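Local coordinates for protein 11S globulin (Wrightia tinctoria, PDB 5WXU) that probably serves as a seed storage protein of the 11S globulin family and binds the plant hormone auxin (indole-3-acetic acid), at residues 60-65 with 258-263; 86-91 with 175-180; 110-115 with 167-172. All blocks are in the same frame, centred on the assembly; numbering follows the deposited sequence.

Contact 1: 60-65 with 258-263; sequences HEAGYS and MVRVRD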
loop_
_atom_site.group_PDB
_atom_site.type_symbol
_atom_site.label_atom_id
_atom_site.label_comp_id
_atom_site.label_asym_id
_atom_site.label_seq_id
_atom_site.Cartn_x
_atom_site.Cartn_y
_atom_site.Cartn_z
ATOM N N HIS B 60 -31.316 -4.024 32.929
ATOM C CA HIS B 60 -31.220 -2.604 33.138
ATOM C C HIS B 60 -32.603 -2.041 33.330
ATOM O O HIS B 60 -33.598 -2.737 33.098
ATOM C CB HIS B 60 -30.504 -1.927 31.901
ATOM C CG HIS B 60 -29.314 -2.705 31.401
ATOM N ND1 HIS B 60 -28.117 -2.753 32.083
ATOM C CD2 HIS B 60 -29.139 -3.472 30.288
ATOM C CE1 HIS B 60 -27.281 -3.558 31.447
ATOM N NE2 HIS B 60 -27.876 -4.023 30.370
ATOM N N GLU B 61 -32.681 -0.749 33.564
ATOM C CA GLU B 61 -33.959 -0.105 33.647
ATOM C C GLU B 61 -34.743 -0.219 32.358
ATOM O O GLU B 61 -35.940 -0.512 32.379
ATOM C CB GLU B 61 -33.771 1.354 33.948
ATOM C CG GLU B 61 -35.047 2.134 33.894
ATOM C CD GLU B 61 -34.915 3.549 34.263
ATOM O OE1 GLU B 61 -34.430 4.369 33.454
ATOM O OE2 GLU B 61 -35.402 3.865 35.367
ATOM N N ALA B 62 -34.048 -0.021 31.221
ATOM C CA ALA B 62 -34.656 0.123 29.938
ATOM C C ALA B 62 -34.245 -0.949 28.913
ATOM O O ALA B 62 -34.316 -0.719 27.696
ATOM C CB ALA B 62 -34.418 1.502 29.404
ATOM N N GLY B 63 -33.920 -2.107 29.407
ATOM C CA GLY B 63 -33.627 -3.238 28.566
ATOM C C GLY B 63 -32.806 -4.227 29.320
ATOM O O GLY B 63 -32.735 -4.139 30.538
ATOM N N TYR B 64 -32.172 -5.140 28.597
ATOM C CA TYR B 64 -31.329 -6.146 29.142
ATOM C C TYR B 64 -30.266 -6.617 28.155
ATOM O O TYR B 64 -30.387 -6.372 26.946
ATOM C CB TYR B 64 -32.101 -7.375 29.603
ATOM C CG TYR B 64 -32.964 -8.046 28.567
ATOM C CD1 TYR B 64 -34.298 -7.696 28.393
ATOM C CD2 TYR B 64 -32.440 -9.095 27.808
ATOM C CE1 TYR B 64 -35.088 -8.341 27.412
ATOM C CE2 TYR B 64 -33.205 -9.748 26.888
ATOM C CZ TYR B 64 -34.528 -9.378 26.703
ATOM O OH TYR B 64 -35.263 -10.069 25.773
ATOM N N SER B 65 -29.235 -7.241 28.705
ATOM C CA SER B 65 -28.128 -7.776 27.902
ATOM C C SER B 65 -27.913 -9.217 28.147
ATOM O O SER B 65 -27.654 -9.601 29.266
ATOM C CB SER B 65 -26.845 -6.993 28.222
ATOM O OG SER B 65 -27.038 -5.593 28.006
ATOM N N MET B 258 -28.844 0.927 30.524
ATOM C CA MET B 258 -29.812 1.368 29.541
ATOM C C MET B 258 -30.881 2.112 30.339
ATOM O O MET B 258 -31.428 1.518 31.284
ATOM C CB MET B 258 -30.476 0.223 28.774
ATOM C CG MET B 258 -29.563 -0.718 28.021
ATOM S SD MET B 258 -30.518 -2.029 27.278
ATOM C CE MET B 258 -29.253 -3.110 26.573
ATOM N N VAL B 259 -31.053 3.382 30.055
ATOM C CA VAL B 259 -31.989 4.250 30.809
ATOM C C VAL B 259 -33.154 4.742 29.966
ATOM O O VAL B 259 -33.048 5.033 28.750
ATOM C CB VAL B 259 -31.269 5.421 31.423
ATOM C CG1 VAL B 259 -30.124 4.921 32.292
ATOM C CG2 VAL B 259 -30.776 6.433 30.387
ATOM N N ARG B 260 -34.309 4.907 30.621
ATOM C CA ARG B 260 -35.484 5.399 29.961
ATOM C C ARG B 260 -35.448 6.868 29.804
ATOM O O ARG B 260 -35.193 7.574 30.745
ATOM C CB ARG B 260 -36.726 5.080 30.786
ATOM C CG ARG B 260 -37.996 5.607 30.104
ATOM C CD ARG B 260 -39.172 4.646 30.261
ATOM N NE ARG B 260 -38.936 3.417 29.497
ATOM C CZ ARG B 260 -38.643 2.211 30.002
ATOM N NH1 ARG B 260 -38.548 1.995 31.323
ATOM N NH2 ARG B 260 -38.441 1.192 29.162
ATOM N N VAL B 261 -35.736 7.355 28.619
ATOM C CA VAL B 261 -35.858 8.765 28.366
ATOM C C VAL B 261 -37.378 8.988 28.159
ATOM O O VAL B 261 -37.925 8.614 27.127
ATOM C CB VAL B 261 -35.072 9.169 27.109
ATOM C CG1 VAL B 261 -35.104 10.686 26.855
ATOM C CG2 VAL B 261 -33.652 8.625 27.212
ATOM N N ARG B 262 -38.039 9.613 29.133
ATOM C CA ARG B 262 -39.512 9.556 29.196
ATOM C C ARG B 262 -40.182 10.260 28.028
ATOM O O ARG B 262 -41.121 9.714 27.444
ATOM C CB ARG B 262 -40.055 10.091 30.559
ATOM C CG ARG B 262 -39.704 11.554 30.892
ATOM C CD ARG B 262 -40.333 12.086 32.190
ATOM N NE ARG B 262 -41.542 12.899 31.964
ATOM C CZ ARG B 262 -42.218 13.564 32.912
ATOM N NH1 ARG B 262 -41.830 13.533 34.186
ATOM N NH2 ARG B 262 -43.302 14.272 32.590
ATOM N N ASP B 263 -39.688 11.448 27.672
ATOM C CA ASP B 263 -40.310 12.271 26.642
ATOM C C ASP B 263 -39.579 12.157 25.314
ATOM O O ASP B 263 -39.794 12.971 24.432
ATOM C CB ASP B 263 -40.354 13.748 27.086
ATOM C CG ASP B 263 -41.062 13.929 28.445
ATOM O OD1 ASP B 263 -40.613 14.781 29.257
ATOM O OD2 ASP B 263 -42.023 13.157 28.713
HETATM O O HOH W 1 -34.457 6.921 33.635
#
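Strands 63-65 and 258-260 run antiparallel, 175° apart in direction, but their axes come no nearer than 7.8 Å, so the two segments meet through the turn at 60-62 and through side chains. Met258 makes the largest single contribution to the interface. Its CG lies anti to the carbonyl carbon and the chain stays extended beyond it, so the thioether reaches along 60-65 in a straight run. CG and SD cross the His60 ring obliquely, CG lying 3.6 Å from His60 CD2; SD then passes 3.6 Å from Gly63 CA, and CE ends near Tyr64 O and Ser65 OG. An unbranched apolar chain suits this place, since it can lie along His60 and Gly63 and still reach Tyr64 O with its methyl. A side chain on Gly63 would collide with Met258 SD and, at the backbone angles found there, with the preceding carbonyl oxygen. His60 is held by NE2, which shares a 3.0 Å hydrogen bond with Ser65 OG in the plane of the ring; Ser65 OG also bonds to His85 ND1. Here strand 258-260, arriving after two helices that follow the N-terminal cupin barrel, packs against the link between strands 56-60 and 63-67 of the barrel, and pairs with strand 91-98. Glu61 anchors the other end: with CG anti to the backbone N (chi1 173°), its OE1 accepts the N-H of Arg260 at 2.9 Å, almost straight at 177°, on the anti lone pair. A water lies within hydrogen-bonding distance of both this oxygen and Arg260 O. Ala62 N gives a more bent bond to Met258 O, 3.0 Å away, from above the carbonyl plane, while buried Met258 N has no partner in the model. Ala62's small methyl lies over one face of the Arg260 guanidinium, whose NH2 salt-bridges Glu88.

Contact 2: 86-91 with 175-180; sequences VIENRG and TEKLVL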
loop_
_atom_site.group_PDB
_atom_site.type_symbol
_atom_site.label_atom_id
_atom_site.label_comp_id
_atom_site.label_asym_id
_atom_site.label_seq_id
_atom_site.Cartn_x
_atom_site.Cartn_y
_atom_site.Cartn_z
ATOM N N VAL B 86 -31.088 -5.861 24.243
ATOM C CA VAL B 86 -32.464 -5.692 23.927
ATOM C C VAL B 86 -32.832 -4.388 24.587
ATOM O O VAL B 86 -32.717 -4.286 25.802
ATOM C CB VAL B 86 -33.315 -6.881 24.400
ATOM C CG1 VAL B 86 -34.794 -6.555 24.181
ATOM C CG2 VAL B 86 -32.928 -8.139 23.623
ATOM N N ILE B 87 -33.135 -3.365 23.799
ATOM C CA ILE B 87 -33.325 -2.021 24.294
ATOM C C ILE B 87 -34.811 -1.708 24.147
ATOM O O ILE B 87 -35.296 -1.625 23.055
ATOM C CB ILE B 87 -32.491 -0.991 23.508
ATOM C CG1 ILE B 87 -30.958 -1.334 23.557
ATOM C CG2 ILE B 87 -32.659 0.426 24.010
ATOM C CD1 ILE B 87 -30.147 -0.598 22.508
ATOM N N GLU B 88 -35.475 -1.423 25.253
ATOM C CA GLU B 88 -36.884 -1.006 25.216
ATOM C C GLU B 88 -37.147 0.251 24.484
ATOM O O GLU B 88 -36.271 1.075 24.267
ATOM C CB GLU B 88 -37.418 -0.846 26.646
ATOM C CG GLU B 88 -37.499 -2.169 27.361
ATOM C CD GLU B 88 -37.832 -2.026 28.860
ATOM O OE1 GLU B 88 -38.421 -0.984 29.283
ATOM O OE2 GLU B 88 -37.478 -2.960 29.635
ATOM N N ASN B 89 -38.416 0.491 24.172
ATOM C CA ASN B 89 -38.847 1.796 23.670
ATOM C C ASN B 89 -38.372 2.951 24.568
ATOM O O ASN B 89 -38.410 2.834 25.734
ATOM C CB ASN B 89 -40.399 1.834 23.570
ATOM C CG ASN B 89 -40.948 3.250 23.377
ATOM O OD1 ASN B 89 -41.463 3.867 24.350
ATOM N ND2 ASN B 89 -40.797 3.806 22.171
ATOM N N ARG B 90 -37.893 4.023 23.950
ATOM C CA ARG B 90 -37.292 5.179 24.568
ATOM C C ARG B 90 -36.089 4.857 25.477
ATOM O O ARG B 90 -35.691 5.689 26.278
ATOM C CB ARG B 90 -38.363 6.003 25.242
ATOM C CG ARG B 90 -39.308 6.649 24.235
ATOM C CD ARG B 90 -40.360 7.548 24.869
ATOM N NE ARG B 90 -41.149 8.167 23.803
ATOM C CZ ARG B 90 -42.057 9.126 23.968
ATOM N NH1 ARG B 90 -42.337 9.609 25.185
ATOM N NH2 ARG B 90 -42.689 9.605 22.894
ATOM N N GLY B 91 -35.471 3.677 25.276
ATOM C CA GLY B 91 -34.270 3.280 25.976
ATOM C C GLY B 91 -32.983 3.834 25.329
ATOM O O GLY B 91 -32.805 3.756 24.075
ATOM N N THR B 175 -41.423 1.793 18.737
ATOM C CA THR B 175 -42.219 1.142 19.760
ATOM C C THR B 175 -41.774 -0.283 20.066
ATOM O O THR B 175 -41.899 -0.744 21.249
ATOM C CB THR B 175 -43.740 1.186 19.358
ATOM O OG1 THR B 175 -43.888 0.652 18.057
ATOM C CG2 THR B 175 -44.216 2.640 19.313
ATOM N N GLU B 176 -41.347 -1.049 19.037
ATOM C CA GLU B 176 -40.799 -2.389 19.252
ATOM C C GLU B 176 -39.355 -2.320 19.779
ATOM O O GLU B 176 -38.680 -1.312 19.576
ATOM C CB GLU B 176 -40.847 -3.328 18.040
ATOM C CG GLU B 176 -39.908 -2.997 16.891
ATOM C CD GLU B 176 -40.357 -1.905 15.911
ATOM O OE1 GLU B 176 -39.750 -1.954 14.792
ATOM O OE2 GLU B 176 -41.227 -0.994 16.191
ATOM N N LYS B 177 -38.964 -3.382 20.449
ATOM C CA LYS B 177 -37.615 -3.409 21.087
ATOM C C LYS B 177 -36.592 -3.353 19.953
ATOM O O LYS B 177 -36.818 -3.908 18.876
ATOM C CB LYS B 177 -37.432 -4.679 21.901
ATOM C CG LYS B 177 -38.252 -4.613 23.176
ATOM C CD LYS B 177 -38.206 -5.868 24.009
ATOM C CE LYS B 177 -38.793 -5.580 25.384
ATOM N NZ LYS B 177 -39.033 -6.826 26.164
ATOM N N LEU B 178 -35.493 -2.658 20.228
ATOM C CA LEU B 178 -34.313 -2.635 19.350
ATOM C C LEU B 178 -33.403 -3.736 19.798
ATOM O O LEU B 178 -33.018 -3.759 20.953
ATOM C CB LEU B 178 -33.678 -1.312 19.480
ATOM C CG LEU B 178 -32.356 -1.063 18.720
ATOM C CD1 LEU B 178 -32.592 -1.147 17.236
ATOM C CD2 LEU B 178 -31.827 0.317 19.048
ATOM N N VAL B 179 -33.056 -4.695 18.934
ATOM C CA VAL B 179 -32.346 -5.902 19.374
ATOM C C VAL B 179 -31.037 -5.856 18.552
ATOM O O VAL B 179 -31.107 -5.805 17.322
ATOM C CB VAL B 179 -33.110 -7.195 19.090
ATOM C CG1 VAL B 179 -32.255 -8.400 19.343
ATOM C CG2 VAL B 179 -34.393 -7.215 19.937
ATOM N N LEU B 180 -29.943 -5.731 19.296
ATOM C CA LEU B 180 -28.580 -5.741 18.729
ATOM C C LEU B 180 -27.781 -7.008 19.082
ATOM O O LEU B 180 -27.585 -7.348 20.256
ATOM C CB LEU B 180 -27.850 -4.506 19.218
ATOM C CG LEU B 180 -28.525 -3.133 19.075
ATOM C CD1 LEU B 180 -27.641 -2.093 19.717
ATOM C CD2 LEU B 180 -28.953 -2.783 17.634
#
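Two backbone hydrogen bonds join Ile87 and Leu178 as an antiparallel hydrogen-bonded pair: Ile87 N reaches Leu178 O at 2.9 Å, and Leu178 N returns to Ile87 O at 3.0 Å, both with the donor in the carbonyl plane. Ile87 O also receives a weak bond from the side-chain amide of Asn172. Beyond this pair the regular backbone bonding stops although the chains stay close: Gly91 N closes a type II turn onto Glu88 O, 2.9 Å away, and Asn89 ND2 is satisfied by Ala174 O while its CB rests near Thr175 O. Lys177 O is taken up by Gln108 NE2. On the face of Ile87, its CD1 lies 4.0 Å from both Leu178 CD2 and Leu180 CD1, a buried patch that suits branched apolar chains. On the opposite face Val86 and Val179, a non-hydrogen-bonded pair, point the same way and touch through their CG2 methyls at 4.1 Å. Lys177 stretches fully extended across Val86, its CD only 3.5 Å from Val86 CG1, a tight fit, and then runs alongside Glu88. The charges do not meet: Lys177 NZ stays 5.4 Å from Glu88 OE2, while Glu88 OE1 is engaged by Arg260. The lysine, itself exposed, thus contributes mainly methylenes that cover the buried valine, and its charge would probably act on the glutamate only through longer-range attraction.

Contact 3: 110-115 with 167-172; sequences HGILGA and VHWAYN. With PO4 (phosphate ion), chain N.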
loop_
_atom_site.group_PDB
_atom_site.type_symbol
_atom_site.label_atom_id
_atom_site.label_comp_id
_atom_site.label_asym_id
_atom_site.label_seq_id
_atom_site.Cartn_x
_atom_site.Cartn_y
_atom_site.Cartn_z
ATOM N N HIS B 110 -35.466 -0.160 15.065
ATOM C CA HIS B 110 -34.783 0.984 14.436
ATOM C C HIS B 110 -34.509 2.044 15.465
ATOM O O HIS B 110 -35.176 2.176 16.512
ATOM C CB HIS B 110 -35.520 1.535 13.204
ATOM C CG HIS B 110 -36.752 2.295 13.516
ATOM N ND1 HIS B 110 -38.001 1.709 13.581
ATOM C CD2 HIS B 110 -36.939 3.617 13.723
ATOM C CE1 HIS B 110 -38.897 2.643 13.884
ATOM N NE2 HIS B 110 -38.282 3.812 13.960
ATOM N N GLY B 111 -33.419 2.772 15.246
ATOM C CA GLY B 111 -33.031 3.753 16.222
ATOM C C GLY B 111 -31.883 4.628 15.785
ATOM O O GLY B 111 -31.683 4.786 14.630
ATOM N N ILE B 112 -31.135 5.141 16.740
ATOM C CA ILE B 112 -30.030 6.096 16.442
ATOM C C ILE B 112 -28.777 5.506 17.079
ATOM O O ILE B 112 -28.808 4.899 18.207
ATOM C CB ILE B 112 -30.234 7.450 17.161
ATOM C CG1 ILE B 112 -31.657 8.024 16.966
ATOM C CG2 ILE B 112 -29.188 8.430 16.738
ATOM C CD1 ILE B 112 -31.969 8.274 15.552
ATOM N N LEU B 113 -27.675 5.584 16.366
ATOM C CA LEU B 113 -26.400 5.126 16.944
ATOM C C LEU B 113 -25.456 6.266 16.843
ATOM O O LEU B 113 -25.349 6.890 15.801
ATOM C CB LEU B 113 -25.880 3.910 16.182
ATOM C CG LEU B 113 -24.501 3.440 16.605
ATOM C CD1 LEU B 113 -24.431 1.974 16.944
ATOM C CD2 LEU B 113 -23.523 3.724 15.515
ATOM N N GLY B 114 -24.734 6.520 17.911
ATOM C CA GLY B 114 -23.652 7.497 17.884
ATOM C C GLY B 114 -22.332 6.787 17.935
ATOM O O GLY B 114 -22.187 5.717 18.567
ATOM N N ALA B 115 -21.340 7.375 17.247
ATOM C CA ALA B 115 -19.991 6.866 17.283
ATOM C C ALA B 115 -19.083 8.082 17.240
ATOM O O ALA B 115 -19.297 8.985 16.417
ATOM C CB ALA B 115 -19.768 5.975 16.085
ATOM N N VAL B 167 -15.905 5.408 21.345
ATOM C CA VAL B 167 -17.186 5.553 22.080
ATOM C C VAL B 167 -18.394 5.396 21.146
ATOM O O VAL B 167 -18.486 6.058 20.140
ATOM C CB VAL B 167 -17.228 6.898 22.792
ATOM C CG1 VAL B 167 -18.628 7.188 23.480
ATOM C CG2 VAL B 167 -16.139 7.041 23.835
ATOM N N HIS B 168 -19.364 4.615 21.594
ATOM C CA HIS B 168 -20.571 4.470 20.836
ATOM C C HIS B 168 -21.775 4.362 21.822
ATOM O O HIS B 168 -21.616 4.010 22.947
ATOM C CB HIS B 168 -20.513 3.262 19.958
ATOM C CG HIS B 168 -20.181 1.998 20.705
ATOM N ND1 HIS B 168 -18.879 1.656 21.008
ATOM C CD2 HIS B 168 -20.966 1.089 21.333
ATOM C CE1 HIS B 168 -18.887 0.553 21.740
ATOM N NE2 HIS B 168 -20.146 0.190 21.947
ATOM N N TRP B 169 -22.947 4.655 21.304
ATOM C CA TRP B 169 -24.176 4.650 22.108
ATOM C C TRP B 169 -25.311 4.425 21.200
ATOM O O TRP B 169 -25.181 4.557 19.997
ATOM C CB TRP B 169 -24.369 5.961 22.899
ATOM C CG TRP B 169 -24.423 7.225 22.076
ATOM C CD1 TRP B 169 -23.339 8.041 21.728
ATOM C CD2 TRP B 169 -25.552 7.839 21.448
ATOM N NE1 TRP B 169 -23.720 9.074 20.931
ATOM C CE2 TRP B 169 -25.078 9.002 20.748
ATOM C CE3 TRP B 169 -26.931 7.538 21.389
ATOM C CZ2 TRP B 169 -25.888 9.801 19.987
ATOM C CZ3 TRP B 169 -27.720 8.391 20.696
ATOM C CH2 TRP B 169 -27.252 9.506 20.035
ATOM N N ALA B 170 -26.455 4.011 21.771
ATOM C CA ALA B 170 -27.593 3.683 20.914
ATOM C C ALA B 170 -28.904 4.099 21.659
ATOM O O ALA B 170 -28.966 4.089 22.858
ATOM C CB ALA B 170 -27.619 2.225 20.565
ATOM N N TYR B 171 -29.873 4.504 20.877
ATOM C CA TYR B 171 -31.185 4.949 21.388
ATOM C C TYR B 171 -32.271 4.348 20.475
ATOM O O TYR B 171 -32.188 4.424 19.252
ATOM C CB TYR B 171 -31.262 6.452 21.378
ATOM C CG TYR B 171 -32.630 6.966 21.774
ATOM C CD1 TYR B 171 -33.062 6.837 23.055
ATOM C CD2 TYR B 171 -33.488 7.517 20.833
ATOM C CE1 TYR B 171 -34.347 7.275 23.426
ATOM C CE2 TYR B 171 -34.757 7.967 21.191
ATOM C CZ TYR B 171 -35.169 7.843 22.481
ATOM O OH TYR B 171 -36.446 8.285 22.805
ATOM N N ASN B 172 -33.269 3.751 21.122
ATOM C CA ASN B 172 -34.418 3.141 20.438
ATOM C C ASN B 172 -35.545 4.163 20.319
ATOM O O ASN B 172 -36.169 4.503 21.333
ATOM C CB ASN B 172 -34.931 1.931 21.233
ATOM C CG ASN B 172 -36.059 1.243 20.511
ATOM O OD1 ASN B 172 -36.299 1.512 19.332
ATOM N ND2 ASN B 172 -36.713 0.315 21.197
HETATM P P PO4 N . -20.808 -2.782 24.247
HETATM O O1 PO4 N . -19.952 -2.020 25.379
HETATM O O2 PO4 N . -21.524 -2.019 23.144
HETATM O O3 PO4 N . -19.806 -3.479 23.318
HETATM O O4 PO4 N . -21.596 -4.010 24.708
HETATM O O HOH W 2 -36.622 -0.495 17.688
#
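Glycine lies flat against an indole here: Gly114 CA sits 3.7 Å from the centroid of the Trp169 five-membered ring, 22° off its normal, a CH-pi contact across the strands. Trp169 CG takes the crowded place between backbone N and carbonyl carbon (chi1 58°), which swings the ring over its neighbour; a CB on Gly114 would collide with Trp169 NE1, so glycine suits the site. The two residues also exchange backbone bonds, Gly114 N to Trp169 O at 2.9 Å and Trp169 N to Gly114 O at 3.0 Å, as do Ile112 and Tyr171. Ile112 continues the cover, its CG2 4.0 Å from Trp169 CH2 and its CG1 near the edge of the Tyr171 ring. An alanine in place of Trp169 would strip the indole from Gly114 and Ile112 and would probably weaken packing on Val151 and on Pro430 of the second subunit. Across the sheet His168 NE2 gives its N-H to phosphate O2 at 2.9 Å, while ND1 bonds to Ile166 O; since both partners are acceptors, the ring is probably doubly protonated and positively charged, which would suit an anion. The phosphate, probably from the crystallisation liquor, is also held by His85, Ser96, Asn98 and Arg199. This antiparallel pairing belongs to the jelly-roll beta-barrel of the cupin fold, with Trp169 and Tyr171 on one face and Leu113, Ala170 and the phosphate-binding His168 on the other.

How the contacts relate
The three contacts nest along the chain: 110-115 with 167-172 lies inside the loop closed by 86-91 with 175-180, which in turn lies inside that closed by 60-65 with 258-263. Their centres are about 9 Å (contacts 1 and 2), 11 Å (2 and 3) and 13 Å (1 and 3) apart, on the same side of the chain's centre. Strands 63-67, 80-87 and 178-185 are successive neighbours in one sheet of the N-terminal cupin, whereas 110-115 and 168-172 belong to the other. Asn172 ties contact 3 to the turn of contact 2, and contact 1 brings the later segment back onto the barrel. Contacts 1 and 3 also touch the second subunit, so this barrel packs against a neighbouring copy in the hexamer.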